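Local coordinates for TbiB1 (Thermobaculum terrenum, PDB 5V1V), which binds the leader peptide of a lasso-peptide precursor and probably presents it to the enzymes that mature the peptide, at residues 12-16 against 17-21; 40-44 against 45-49; 53-56 against 57-61; 64-67 against 68-72; 72-75 against 76-80. All coordinates share one frame; numbering follows the deposited sequence.

Contact 1 of 5, residues 12-16 against 17-21. With ZN (zinc ion), chain E.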
# COMPACT_ATOMS: atom_id res chain seq x y z
N SER A 12 7.25 9.19 1.30
CA SER A 12 7.61 7.88 0.75
C SER A 12 9.04 7.91 0.21
O SER A 12 9.41 8.80 -0.54
CB SER A 12 6.67 7.48 -0.39
OG SER A 12 5.33 7.49 0.02
N ALA A 13 9.83 6.91 0.61
CA ALA A 13 11.22 6.80 0.20
C ALA A 13 11.43 5.44 -0.46
O ALA A 13 11.48 4.42 0.22
CB ALA A 13 12.13 6.94 1.42
N HIS A 14 11.54 5.42 -1.78
CA HIS A 14 11.75 4.16 -2.50
C HIS A 14 13.20 3.75 -2.47
O HIS A 14 14.10 4.56 -2.67
CB HIS A 14 11.31 4.28 -3.95
CG HIS A 14 9.84 4.40 -4.14
ND1 HIS A 14 9.03 3.31 -4.37
CD2 HIS A 14 9.03 5.48 -4.14
CE1 HIS A 14 7.78 3.71 -4.50
NE2 HIS A 14 7.75 5.02 -4.36
N ILE A 15 13.41 2.46 -2.23
CA ILE A 15 14.74 1.87 -2.27
C ILE A 15 14.59 0.51 -2.95
O ILE A 15 14.03 -0.42 -2.37
CB ILE A 15 15.35 1.76 -0.85
CG1 ILE A 15 15.51 3.16 -0.25
CG2 ILE A 15 16.70 1.06 -0.89
CD1 ILE A 15 15.60 3.20 1.26
N ASP A 16 15.06 0.44 -4.20
CA ASP A 16 14.92 -0.73 -5.09
C ASP A 16 14.12 -1.91 -4.52
O ASP A 16 14.62 -2.64 -3.66
CB ASP A 16 16.31 -1.19 -5.58
CG ASP A 16 16.24 -2.16 -6.75
OD1 ASP A 16 15.24 -2.14 -7.51
OD2 ASP A 16 17.20 -2.94 -6.93
N ASP A 17 12.90 -2.08 -5.03
CA ASP A 17 11.94 -3.13 -4.62
C ASP A 17 11.01 -2.65 -3.51
O ASP A 17 9.81 -2.93 -3.53
CB ASP A 17 12.65 -4.45 -4.22
CG ASP A 17 11.68 -5.58 -3.86
OD1 ASP A 17 10.57 -5.65 -4.45
OD2 ASP A 17 12.03 -6.41 -2.99
N GLU A 18 11.57 -1.89 -2.57
CA GLU A 18 10.88 -1.55 -1.34
C GLU A 18 10.52 -0.07 -1.25
O GLU A 18 11.00 0.76 -2.04
CB GLU A 18 11.74 -1.95 -0.13
CG GLU A 18 11.98 -3.45 0.00
CD GLU A 18 12.91 -3.81 1.15
OE1 GLU A 18 13.86 -3.04 1.43
OE2 GLU A 18 12.70 -4.87 1.78
N VAL A 19 9.67 0.25 -0.29
CA VAL A 19 9.35 1.63 0.05
C VAL A 19 9.36 1.76 1.56
O VAL A 19 8.78 0.93 2.26
CB VAL A 19 7.95 2.09 -0.42
CG1 VAL A 19 7.89 3.61 -0.46
CG2 VAL A 19 7.59 1.51 -1.78
N VAL A 20 10.01 2.80 2.05
CA VAL A 20 9.92 3.17 3.45
C VAL A 20 8.92 4.32 3.54
O VAL A 20 9.02 5.30 2.79
CB VAL A 20 11.29 3.58 4.02
CG1 VAL A 20 11.17 3.98 5.48
CG2 VAL A 20 12.27 2.42 3.87
N LEU A 21 7.95 4.20 4.45
CA LEU A 21 6.95 5.26 4.66
C LEU A 21 7.18 5.91 6.01
O LEU A 21 7.35 5.21 7.01
CB LEU A 21 5.53 4.68 4.65
CG LEU A 21 5.17 3.77 3.49
CD1 LEU A 21 3.75 3.24 3.61
CD2 LEU A 21 5.33 4.52 2.18
ZN ZN E . 6.47 6.22 -5.21
O HOH W 1 9.81 0.66 -4.51
O HOH W 2 6.25 5.74 -7.09

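Contact 2 of 5, residues 40-44 against 45-49. With ZN (zinc ion), chain E.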
# COMPACT_ATOMS: atom_id res chain seq x y z
N TRP A 40 1.27 0.55 -3.32
CA TRP A 40 1.53 1.91 -2.87
C TRP A 40 1.82 2.84 -4.05
O TRP A 40 1.29 3.95 -4.13
CB TRP A 40 2.68 1.91 -1.87
CG TRP A 40 2.89 3.26 -1.26
CD1 TRP A 40 3.82 4.19 -1.64
CD2 TRP A 40 2.14 3.86 -0.19
NE1 TRP A 40 3.70 5.32 -0.86
CE2 TRP A 40 2.69 5.14 0.04
CE3 TRP A 40 1.08 3.43 0.61
CZ2 TRP A 40 2.20 6.00 1.02
CZ3 TRP A 40 0.59 4.29 1.60
CH2 TRP A 40 1.16 5.56 1.80
N SER A 41 2.64 2.37 -4.98
CA SER A 41 2.97 3.18 -6.16
C SER A 41 1.72 3.54 -6.97
O SER A 41 1.60 4.66 -7.47
CB SER A 41 4.00 2.47 -7.03
OG SER A 41 5.23 2.36 -6.35
N LEU A 42 0.79 2.59 -7.09
CA LEU A 42 -0.47 2.84 -7.78
C LEU A 42 -1.35 3.83 -7.02
O LEU A 42 -1.99 4.69 -7.62
CB LEU A 42 -1.21 1.52 -8.04
CG LEU A 42 -0.52 0.58 -9.04
CD1 LEU A 42 -0.93 -0.87 -8.82
CD2 LEU A 42 -0.81 1.01 -10.47
N LEU A 43 -1.38 3.71 -5.69
CA LEU A 43 -2.08 4.70 -4.86
C LEU A 43 -1.48 6.10 -5.05
O LEU A 43 -2.21 7.09 -5.12
CB LEU A 43 -2.06 4.31 -3.38
CG LEU A 43 -2.92 3.11 -2.99
CD1 LEU A 43 -2.53 2.67 -1.59
CD2 LEU A 43 -4.41 3.42 -3.07
N GLU A 44 -0.16 6.18 -5.13
CA GLU A 44 0.52 7.45 -5.37
C GLU A 44 0.05 8.12 -6.66
O GLU A 44 0.01 9.35 -6.74
CB GLU A 44 2.04 7.26 -5.38
CG GLU A 44 2.61 6.97 -4.00
CD GLU A 44 4.10 6.74 -4.00
OE1 GLU A 44 4.59 5.93 -4.80
OE2 GLU A 44 4.79 7.37 -3.18
N GLU A 45 -0.30 7.30 -7.65
CA GLU A 45 -0.79 7.76 -8.95
C GLU A 45 -2.29 8.09 -8.94
O GLU A 45 -2.85 8.51 -9.96
CB GLU A 45 -0.51 6.72 -10.04
CG GLU A 45 0.97 6.50 -10.33
CD GLU A 45 1.24 5.17 -11.01
OE1 GLU A 45 0.28 4.49 -11.42
OE2 GLU A 45 2.42 4.81 -11.14
N GLY A 46 -2.95 7.86 -7.80
CA GLY A 46 -4.38 8.11 -7.69
C GLY A 46 -5.24 7.04 -8.32
O GLY A 46 -6.40 7.29 -8.67
N LYS A 47 -4.69 5.83 -8.47
CA LYS A 47 -5.45 4.72 -9.03
C LYS A 47 -6.52 4.26 -8.04
O LYS A 47 -6.25 4.16 -6.85
CB LYS A 47 -4.52 3.55 -9.41
CG LYS A 47 -3.44 3.88 -10.44
CD LYS A 47 -3.99 4.13 -11.83
CE LYS A 47 -2.87 4.52 -12.77
NZ LYS A 47 -3.37 5.32 -13.93
N ARG A 48 -7.72 4.00 -8.54
CA ARG A 48 -8.84 3.54 -7.70
C ARG A 48 -8.69 2.04 -7.40
O ARG A 48 -7.99 1.35 -8.14
CB ARG A 48 -10.16 3.78 -8.43
CG ARG A 48 -10.40 5.23 -8.78
CD ARG A 48 -11.57 5.40 -9.73
NE ARG A 48 -12.86 5.06 -9.12
CZ ARG A 48 -13.53 5.85 -8.28
NH1 ARG A 48 -13.06 7.04 -7.93
NH2 ARG A 48 -14.69 5.44 -7.79
N PRO A 49 -9.37 1.54 -6.34
CA PRO A 49 -9.29 0.11 -6.05
C PRO A 49 -9.49 -0.81 -7.26
O PRO A 49 -8.70 -1.73 -7.41
CB PRO A 49 -10.36 -0.09 -4.98
CG PRO A 49 -10.30 1.19 -4.21
CD PRO A 49 -10.05 2.27 -5.26
ZN ZN E . 6.47 6.22 -5.21
O HOH W 2 6.25 5.74 -7.09

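Contact 3 of 5, residues 53-56 against 57-61. With ZN (zinc ion), chain F.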
# COMPACT_ATOMS: atom_id res chain seq x y z
N VAL A 53 -6.72 -3.51 -8.54
CA VAL A 53 -7.02 -4.93 -8.75
C VAL A 53 -6.61 -5.33 -10.17
O VAL A 53 -5.92 -6.33 -10.37
CB VAL A 53 -8.51 -5.25 -8.48
CG1 VAL A 53 -8.84 -6.68 -8.91
CG2 VAL A 53 -8.85 -5.05 -7.00
N ASP A 54 -7.03 -4.55 -11.16
CA ASP A 54 -6.76 -4.90 -12.55
C ASP A 54 -5.26 -4.90 -12.83
O ASP A 54 -4.78 -5.78 -13.54
CB ASP A 54 -7.51 -3.97 -13.49
CG ASP A 54 -9.00 -4.21 -13.45
OD1 ASP A 54 -9.45 -5.16 -12.78
OD2 ASP A 54 -9.73 -3.43 -14.10
N ALA A 55 -4.52 -3.94 -12.27
CA ALA A 55 -3.08 -3.87 -12.46
C ALA A 55 -2.36 -5.07 -11.86
O ALA A 55 -1.52 -5.68 -12.52
CB ALA A 55 -2.53 -2.57 -11.90
N ILE A 56 -2.72 -5.43 -10.63
CA ILE A 56 -2.10 -6.58 -9.97
C ILE A 56 -2.44 -7.87 -10.73
O ILE A 56 -1.57 -8.72 -10.91
CB ILE A 56 -2.47 -6.65 -8.47
CG1 ILE A 56 -1.99 -5.39 -7.72
CG2 ILE A 56 -1.87 -7.90 -7.84
CD1 ILE A 56 -0.51 -5.07 -7.87
N CYS A 57 -3.67 -8.00 -11.21
CA CYS A 57 -4.06 -9.17 -12.02
C CYS A 57 -3.31 -9.27 -13.34
O CYS A 57 -3.09 -10.37 -13.85
CB CYS A 57 -5.55 -9.15 -12.30
SG CYS A 57 -6.53 -9.64 -10.88
N ALA A 58 -2.93 -8.12 -13.90
CA ALA A 58 -2.20 -8.09 -15.16
C ALA A 58 -0.71 -8.40 -14.96
O ALA A 58 -0.06 -8.96 -15.84
CB ALA A 58 -2.38 -6.74 -15.83
N GLU A 59 -0.19 -8.03 -13.79
CA GLU A 59 1.26 -8.04 -13.53
C GLU A 59 1.75 -9.26 -12.76
O GLU A 59 2.96 -9.53 -12.73
CB GLU A 59 1.65 -6.77 -12.79
CG GLU A 59 1.50 -5.51 -13.64
CD GLU A 59 1.73 -4.22 -12.87
OE1 GLU A 59 2.31 -4.26 -11.76
OE2 GLU A 59 1.32 -3.16 -13.39
N TYR A 60 0.82 -10.00 -12.15
CA TYR A 60 1.17 -11.11 -11.26
C TYR A 60 0.39 -12.37 -11.58
O TYR A 60 -0.75 -12.30 -12.06
CB TYR A 60 0.92 -10.70 -9.80
CG TYR A 60 1.86 -9.63 -9.31
CD1 TYR A 60 3.07 -9.97 -8.72
CD2 TYR A 60 1.55 -8.28 -9.45
CE1 TYR A 60 3.94 -8.99 -8.27
CE2 TYR A 60 2.41 -7.29 -9.00
CZ TYR A 60 3.61 -7.66 -8.41
OH TYR A 60 4.49 -6.70 -7.97
N SER A 61 1.01 -13.52 -11.30
CA SER A 61 0.38 -14.82 -11.49
C SER A 61 -0.53 -15.09 -10.31
O SER A 61 -0.17 -15.79 -9.36
CB SER A 61 1.44 -15.91 -11.61
OG SER A 61 0.83 -17.18 -11.73
ZN ZN F . -11.67 -3.74 -14.09
O HOH W 3 -11.73 -5.71 -14.66

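Contact 4 of 5, residues 64-67 against 68-72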
# COMPACT_ATOMS: atom_id res chain seq x y z
N ARG A 64 -8.09 -13.08 -9.52
CA ARG A 64 -8.78 -11.87 -9.06
C ARG A 64 -9.35 -11.95 -7.63
O ARG A 64 -9.17 -11.01 -6.87
CB ARG A 64 -9.85 -11.44 -10.07
CG ARG A 64 -10.57 -10.15 -9.72
CD ARG A 64 -11.63 -9.82 -10.77
NE ARG A 64 -12.05 -8.43 -10.66
CZ ARG A 64 -11.46 -7.41 -11.29
NH1 ARG A 64 -10.43 -7.62 -12.10
NH2 ARG A 64 -11.92 -6.18 -11.11
N PRO A 65 -10.00 -13.08 -7.25
CA PRO A 65 -10.52 -13.15 -5.87
C PRO A 65 -9.44 -12.98 -4.80
O PRO A 65 -9.69 -12.32 -3.78
CB PRO A 65 -11.14 -14.55 -5.82
CG PRO A 65 -11.59 -14.79 -7.21
CD PRO A 65 -10.50 -14.20 -8.06
N THR A 66 -8.26 -13.55 -5.02
CA THR A 66 -7.17 -13.43 -4.07
C THR A 66 -6.72 -11.98 -3.99
O THR A 66 -6.50 -11.45 -2.89
CB THR A 66 -5.99 -14.34 -4.46
OG1 THR A 66 -6.39 -15.70 -4.32
CG2 THR A 66 -4.78 -14.09 -3.57
N VAL A 67 -6.59 -11.33 -5.15
CA VAL A 67 -6.17 -9.93 -5.17
C VAL A 67 -7.18 -9.05 -4.42
O VAL A 67 -6.80 -8.20 -3.63
CB VAL A 67 -5.98 -9.40 -6.60
CG1 VAL A 67 -5.63 -7.92 -6.58
CG2 VAL A 67 -4.90 -10.19 -7.32
N GLU A 68 -8.47 -9.28 -4.66
CA GLU A 68 -9.52 -8.49 -4.01
C GLU A 68 -9.48 -8.65 -2.49
O GLU A 68 -9.51 -7.66 -1.75
CB GLU A 68 -10.90 -8.87 -4.53
CG GLU A 68 -11.18 -8.45 -5.97
CD GLU A 68 -12.51 -8.98 -6.48
OE1 GLU A 68 -12.73 -10.22 -6.42
OE2 GLU A 68 -13.34 -8.18 -6.93
N ARG A 69 -9.41 -9.89 -2.02
CA ARG A 69 -9.36 -10.17 -0.58
C ARG A 69 -8.12 -9.55 0.06
O ARG A 69 -8.21 -8.90 1.10
CB ARG A 69 -9.40 -11.68 -0.34
CG ARG A 69 -10.75 -12.33 -0.62
CD ARG A 69 -10.74 -13.81 -0.23
NE ARG A 69 -9.71 -14.57 -0.93
CZ ARG A 69 -9.93 -15.47 -1.89
NH1 ARG A 69 -11.16 -15.77 -2.28
NH2 ARG A 69 -8.89 -16.08 -2.46
N ASP A 70 -6.97 -9.74 -0.59
CA ASP A 70 -5.72 -9.23 -0.03
C ASP A 70 -5.66 -7.71 -0.06
O ASP A 70 -5.15 -7.09 0.89
CB ASP A 70 -4.52 -9.79 -0.79
CG ASP A 70 -4.28 -11.27 -0.51
OD1 ASP A 70 -4.97 -11.86 0.34
OD2 ASP A 70 -3.37 -11.83 -1.16
N LEU A 71 -6.17 -7.11 -1.14
CA LEU A 71 -6.16 -5.66 -1.26
C LEU A 71 -7.02 -5.03 -0.19
O LEU A 71 -6.61 -4.07 0.44
CB LEU A 71 -6.60 -5.20 -2.65
CG LEU A 71 -6.60 -3.68 -2.87
CD1 LEU A 71 -5.18 -3.12 -2.77
CD2 LEU A 71 -7.23 -3.33 -4.21
N ARG A 72 -8.21 -5.59 0.05
CA ARG A 72 -9.07 -5.04 1.10
C ARG A 72 -8.35 -4.99 2.45
O ARG A 72 -8.36 -3.96 3.13
CB ARG A 72 -10.36 -5.85 1.23
CG ARG A 72 -11.32 -5.24 2.26
CD ARG A 72 -12.52 -6.12 2.61
NE ARG A 72 -13.21 -6.66 1.45
CZ ARG A 72 -14.16 -6.04 0.75
NH1 ARG A 72 -14.54 -4.81 1.07
NH2 ARG A 72 -14.72 -6.66 -0.28
O HOH W 4 -13.70 -6.28 -9.13

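Contact 5 of 5, residues 72-75 against 76-80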
# COMPACT_ATOMS: atom_id res chain seq x y z
N ARG A 72 -8.21 -5.59 0.05
CA ARG A 72 -9.07 -5.04 1.10
C ARG A 72 -8.35 -4.99 2.45
O ARG A 72 -8.36 -3.96 3.13
CB ARG A 72 -10.36 -5.85 1.23
CG ARG A 72 -11.32 -5.24 2.26
CD ARG A 72 -12.52 -6.12 2.61
NE ARG A 72 -13.21 -6.66 1.45
CZ ARG A 72 -14.16 -6.04 0.75
NH1 ARG A 72 -14.54 -4.81 1.07
NH2 ARG A 72 -14.72 -6.66 -0.28
N ASP A 73 -7.71 -6.09 2.83
CA ASP A 73 -7.00 -6.14 4.11
C ASP A 73 -5.81 -5.19 4.15
O ASP A 73 -5.55 -4.55 5.17
CB ASP A 73 -6.52 -7.57 4.43
CG ASP A 73 -7.64 -8.49 4.91
OD1 ASP A 73 -8.65 -8.00 5.46
OD2 ASP A 73 -7.50 -9.72 4.75
N PHE A 74 -5.10 -5.07 3.03
CA PHE A 74 -3.94 -4.19 2.97
C PHE A 74 -4.37 -2.73 3.08
O PHE A 74 -3.78 -1.96 3.85
CB PHE A 74 -3.18 -4.46 1.68
CG PHE A 74 -1.93 -3.65 1.53
CD1 PHE A 74 -0.83 -3.87 2.35
CD2 PHE A 74 -1.85 -2.68 0.54
CE1 PHE A 74 0.33 -3.13 2.19
CE2 PHE A 74 -0.68 -1.95 0.36
CZ PHE A 74 0.40 -2.17 1.19
N LEU A 75 -5.39 -2.35 2.32
CA LEU A 75 -5.89 -0.98 2.41
C LEU A 75 -6.41 -0.66 3.81
O LEU A 75 -6.19 0.43 4.34
CB LEU A 75 -6.98 -0.72 1.37
CG LEU A 75 -6.57 -0.82 -0.10
CD1 LEU A 75 -7.77 -0.49 -0.97
CD2 LEU A 75 -5.40 0.09 -0.42
N ARG A 76 -7.09 -1.62 4.44
CA ARG A 76 -7.54 -1.44 5.81
C ARG A 76 -6.36 -1.24 6.77
O ARG A 76 -6.45 -0.42 7.67
CB ARG A 76 -8.36 -2.63 6.27
CG ARG A 76 -9.74 -2.72 5.63
CD ARG A 76 -10.47 -4.00 6.06
NE ARG A 76 -10.56 -4.12 7.51
CZ ARG A 76 -11.40 -3.43 8.28
NH1 ARG A 76 -12.25 -2.57 7.73
NH2 ARG A 76 -11.39 -3.62 9.59
N ALA A 77 -5.26 -1.96 6.54
CA ALA A 77 -4.09 -1.82 7.40
C ALA A 77 -3.49 -0.43 7.22
O ALA A 77 -3.11 0.21 8.20
CB ALA A 77 -3.06 -2.91 7.11
N LEU A 78 -3.41 0.04 5.98
CA LEU A 78 -2.93 1.39 5.73
C LEU A 78 -3.82 2.43 6.40
O LEU A 78 -3.33 3.37 7.02
CB LEU A 78 -2.82 1.67 4.23
CG LEU A 78 -1.86 0.80 3.41
CD1 LEU A 78 -2.00 1.17 1.94
CD2 LEU A 78 -0.42 0.95 3.88
N ALA A 79 -5.13 2.26 6.28
CA ALA A 79 -6.08 3.20 6.87
C ALA A 79 -5.96 3.24 8.40
O ALA A 79 -6.01 4.31 9.01
CB ALA A 79 -7.49 2.86 6.43
N ASN A 80 -5.77 2.07 8.99
CA ASN A 80 -5.66 1.95 10.44
C ASN A 80 -4.45 2.70 10.99
O ASN A 80 -4.47 3.17 12.14
CB ASN A 80 -5.60 0.47 10.84
CG ASN A 80 -5.37 0.29 12.33
OD1 ASN A 80 -6.22 0.64 13.14
ND2 ASN A 80 -4.20 -0.23 12.69

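Contact 1 of 5, residues 12-16 against 17-21
Ala13 and Val20 face each other as a hydrogen-bonded antiparallel pair: Ala13 N donates to Val20 O over 2.8 Å, and Val20 N returns a nearly straight bond of 2.9 Å to Ala13 O. Ile15 and Glu18 form the next such pair and close the tight turn made by Asp16 and Asp17, so this is a two-residue beta hairpin. Glu18 O does double duty, taking Ile15 N and also a water that bridges to His14. That water sits at the edge of the imidazole, in its plane, and accepts from His14 ND1 at 2.8 Å. The other ring nitrogen, NE2, binds a zinc ion at 1.9 Å. With CG of His14 anti to the carbonyl carbon (chi1 -70°) the ring lies alongside Val19, and with both nitrogens engaged its rotation is probably well fixed.

Val19 is the non-hydrogen-bonded partner of His14. Its CG1 lies over the ring face, 4.0 Å from the centroid and 6° off the normal, a CH-pi contact, while CG2 reaches His14 ND1 at 3.5 Å. With an alanine here the imidazole would probably lose the support under that face and be freer to tilt at the metal.

Glu44, on helix 34-44, also binds the zinc ion. Val19 and Leu21 rest on that helix through Ser37 and Trp40, and their backbones bond to strand 28-32, which makes 18-23 the middle strand of the sheet.

Contact 2 of 5, residues 40-44 against 45-49
Lys47 folds back over Leu42 where helix 34-44 ends. Its CB sits 3.3 Å from Leu42 O, and CG stays as close to the same oxygen while touching Leu42 CD2 at 3.9 Å. The chain then bends at its second torsion (chi2 -70°), and CD, CE and NZ lead off from the helix end. Only the first two carbons of the lysine therefore pack here, laid obliquely across the leucine, and the ammonium group is carried outward.

The side chain of Glu45 also crosses Leu42 at a slant. Its CB and CG lie near the carbonyl oxygens of Leu42 and Ser41, and its OE1 comes within 3.8 Å of Leu42 CD2.

The backbone beneath is a Schellman motif. Lys47 N bonds to Leu42 O at 3.1 Å, and Gly46 N bonds to Leu43 O at 2.9 Å, from well above the carbonyl plane. Gly46 takes a positive phi of 78°, a conformation that costs a residue without a side chain little, and this turns the chain out of the helix.

Just before Glu45, Glu44 has an extended side chain, and its OE1 binds a zinc ion at 1.9 Å, with His14 as the other protein ligand. Its OE2 has a weak hydrogen bond with Ser12 OG.

Leu42 and Lys47 both pack on Ile52 of helix 49-59, which starts right after Arg48 at the N-cap. Leu43 faces inward, touching Ile52 as well as Leu75 and Leu78 of helix 64-80 and Ile6 of strand 5-6.

Contact 3 of 5, residues 53-56 against 57-61
Ile56 and Tyr60 lie one helical turn apart at the end of helix 49-59, their side chains set at a slant to each other. Two branches of the isoleucine touch one side of the phenol ring: CG2 meets Tyr60 CD2 at 3.8 Å, and CD1 meets Tyr60 CE2, also at 3.8 Å. CG1 lies beside the backbone N (chi1 -60°) with CG2 anti to it, and chi2 of -55° swings CD1 to the same ring. The ring also has Ile56 O at its edge, in its plane, 3.5 Å from Tyr60 CD2.

Glu59 runs back beside the preceding turn, with CG 3.2 Å from Ala55 O, and its carboxylate goes on to a salt bridge with Arg38 of helix 34-44. On another side of the helix Cys57 SG rests against Val53 CG1 at 4.2 Å.

The backbone bonds deteriorate toward the end. Cys57 N to Val53 O is close to straight, at 164°, whereas Tyr60 N reaches Ile56 O only weakly. Tyr60 is the first residue to leave helical geometry, and its backbone pairs with the bound leader peptide in a parallel beta ladder; Ile56 packs on an aromatic side chain of that peptide.

Asp54 stays out of this packing. Its OD2 binds a zinc ion at 2.0 Å, with Glu50 as the other protein ligand, and OD1 makes a salt bridge to Arg64. Metal and guanidinium together probably favour its deprotonated form. Metal binding is thus at Asp54, a second charge pair at Glu59, and the apolar Ile56 and the backbone of Tyr60 meet the leader.

Contact 4 of 5, residues 64-67 against 68-72
The guanidinium of Arg69 lies flat over the backbone of the turn before it. Pro65 O sits 3.6 Å above the plane, over its centre, and Thr66 N lies on the same face nearer the rim. A bend at chi3 (-58°) folds the arginine back to this place, where its NH1 also meets Pro65 CB at 3.7 Å. Arg64 carries the second guanidinium, and a water sits at its edge in the plane. That water accepts from Arg64 NH2 at 2.7 Å and donates to Glu68 OE2 at 2.9 Å, bridging a pair whose direct salt bridge, Arg64 NE to Glu68 OE2, is long. The guanidinium and carboxylate planes are turned 62° apart. Besides its bond to Asp54, Arg64 makes a salt bridge to Glu50 of helix 49-59, also a zinc ligand.

All of this is the first part of helix 64-80, in regular i to i+4 bonding; PqqD-like proteins belong to the winged-helix type of helix-turn-helix fold, and here the helix borders the groove for the leader peptide. Val67 and Leu71 turn inward, onto Ile56 and Val53.

Thr66 and Asp70 lie side by side, pointing the same way, with Thr66 CG2 3.6 Å from Asp70 OD2. That oxygen accepts hydrogen bonds from an aromatic and a polar side chain of the bound peptide, and an alanine here would probably leave both peptide groups without their acceptor. Thr66 OG1 is hydrogen-bonded to Asp63, just ahead of the helix.

Contact 5 of 5, residues 72-75 against 76-80
Arg76 runs alongside Arg72 on the solvent side of helix 64-80. Its CG passes 3.1 Å from Arg72 O, and CD lies 4.1 Å from Arg72 CG, so the two chains touch through their aliphatic parts and point the same way. The guanidinium planes are 46° apart. Asp89 holds both, Arg76 by a salt bridge from its carboxylate and Arg72 through its backbone oxygen.

Leu78 and Leu75 occupy the inner side. Leu78 CD1 comes within 3.7 Å of Phe74 CE2, and its CG stands above one face of the phenyl ring, offset toward the rim. CG of Phe74 is anti to the backbone N (chi1 -177°), and together with a chi2 of 68° this sets the ring against Leu78, the leucine crossing it at a slant. Leu75 CD2 meets the same Leu78 methyl at 4.3 Å, so one CD1 touches two neighbours. Beneath these side chains Leu78 N bonds to Phe74 O at 2.9 Å, and Ala79 N to Leu75 O likewise.

Phe74, Ala77 and Leu78 also receive apolar side chains of the bound peptide. Inward, Phe74 packs on Ile39 and Leu78 on Trp40 of helix 34-44, while both leucines reach Leu84 of strand 84-85.

The five contacts follow one another along the chain, from the hairpin of contact 1 through the C-terminal end of helix 34-44 (contact 2) and the last turns of helix 49-59 (contact 3) to helix 64-80, which contacts 4 and 5 share through Arg72. Contacts 1 and 2, centres about 15 Å apart, join at one zinc ion; contacts 3 and 4, about 10 Å apart, are tied by the Asp54-Arg64 salt bridge beside another. Contact 2 also packs on contact 5 through leucines, while contacts 1 and 4 lie on opposite sides of the chain's centre. The leader peptide touches contacts 3, 4 and 5, so helices packed on one another supply much of its groove.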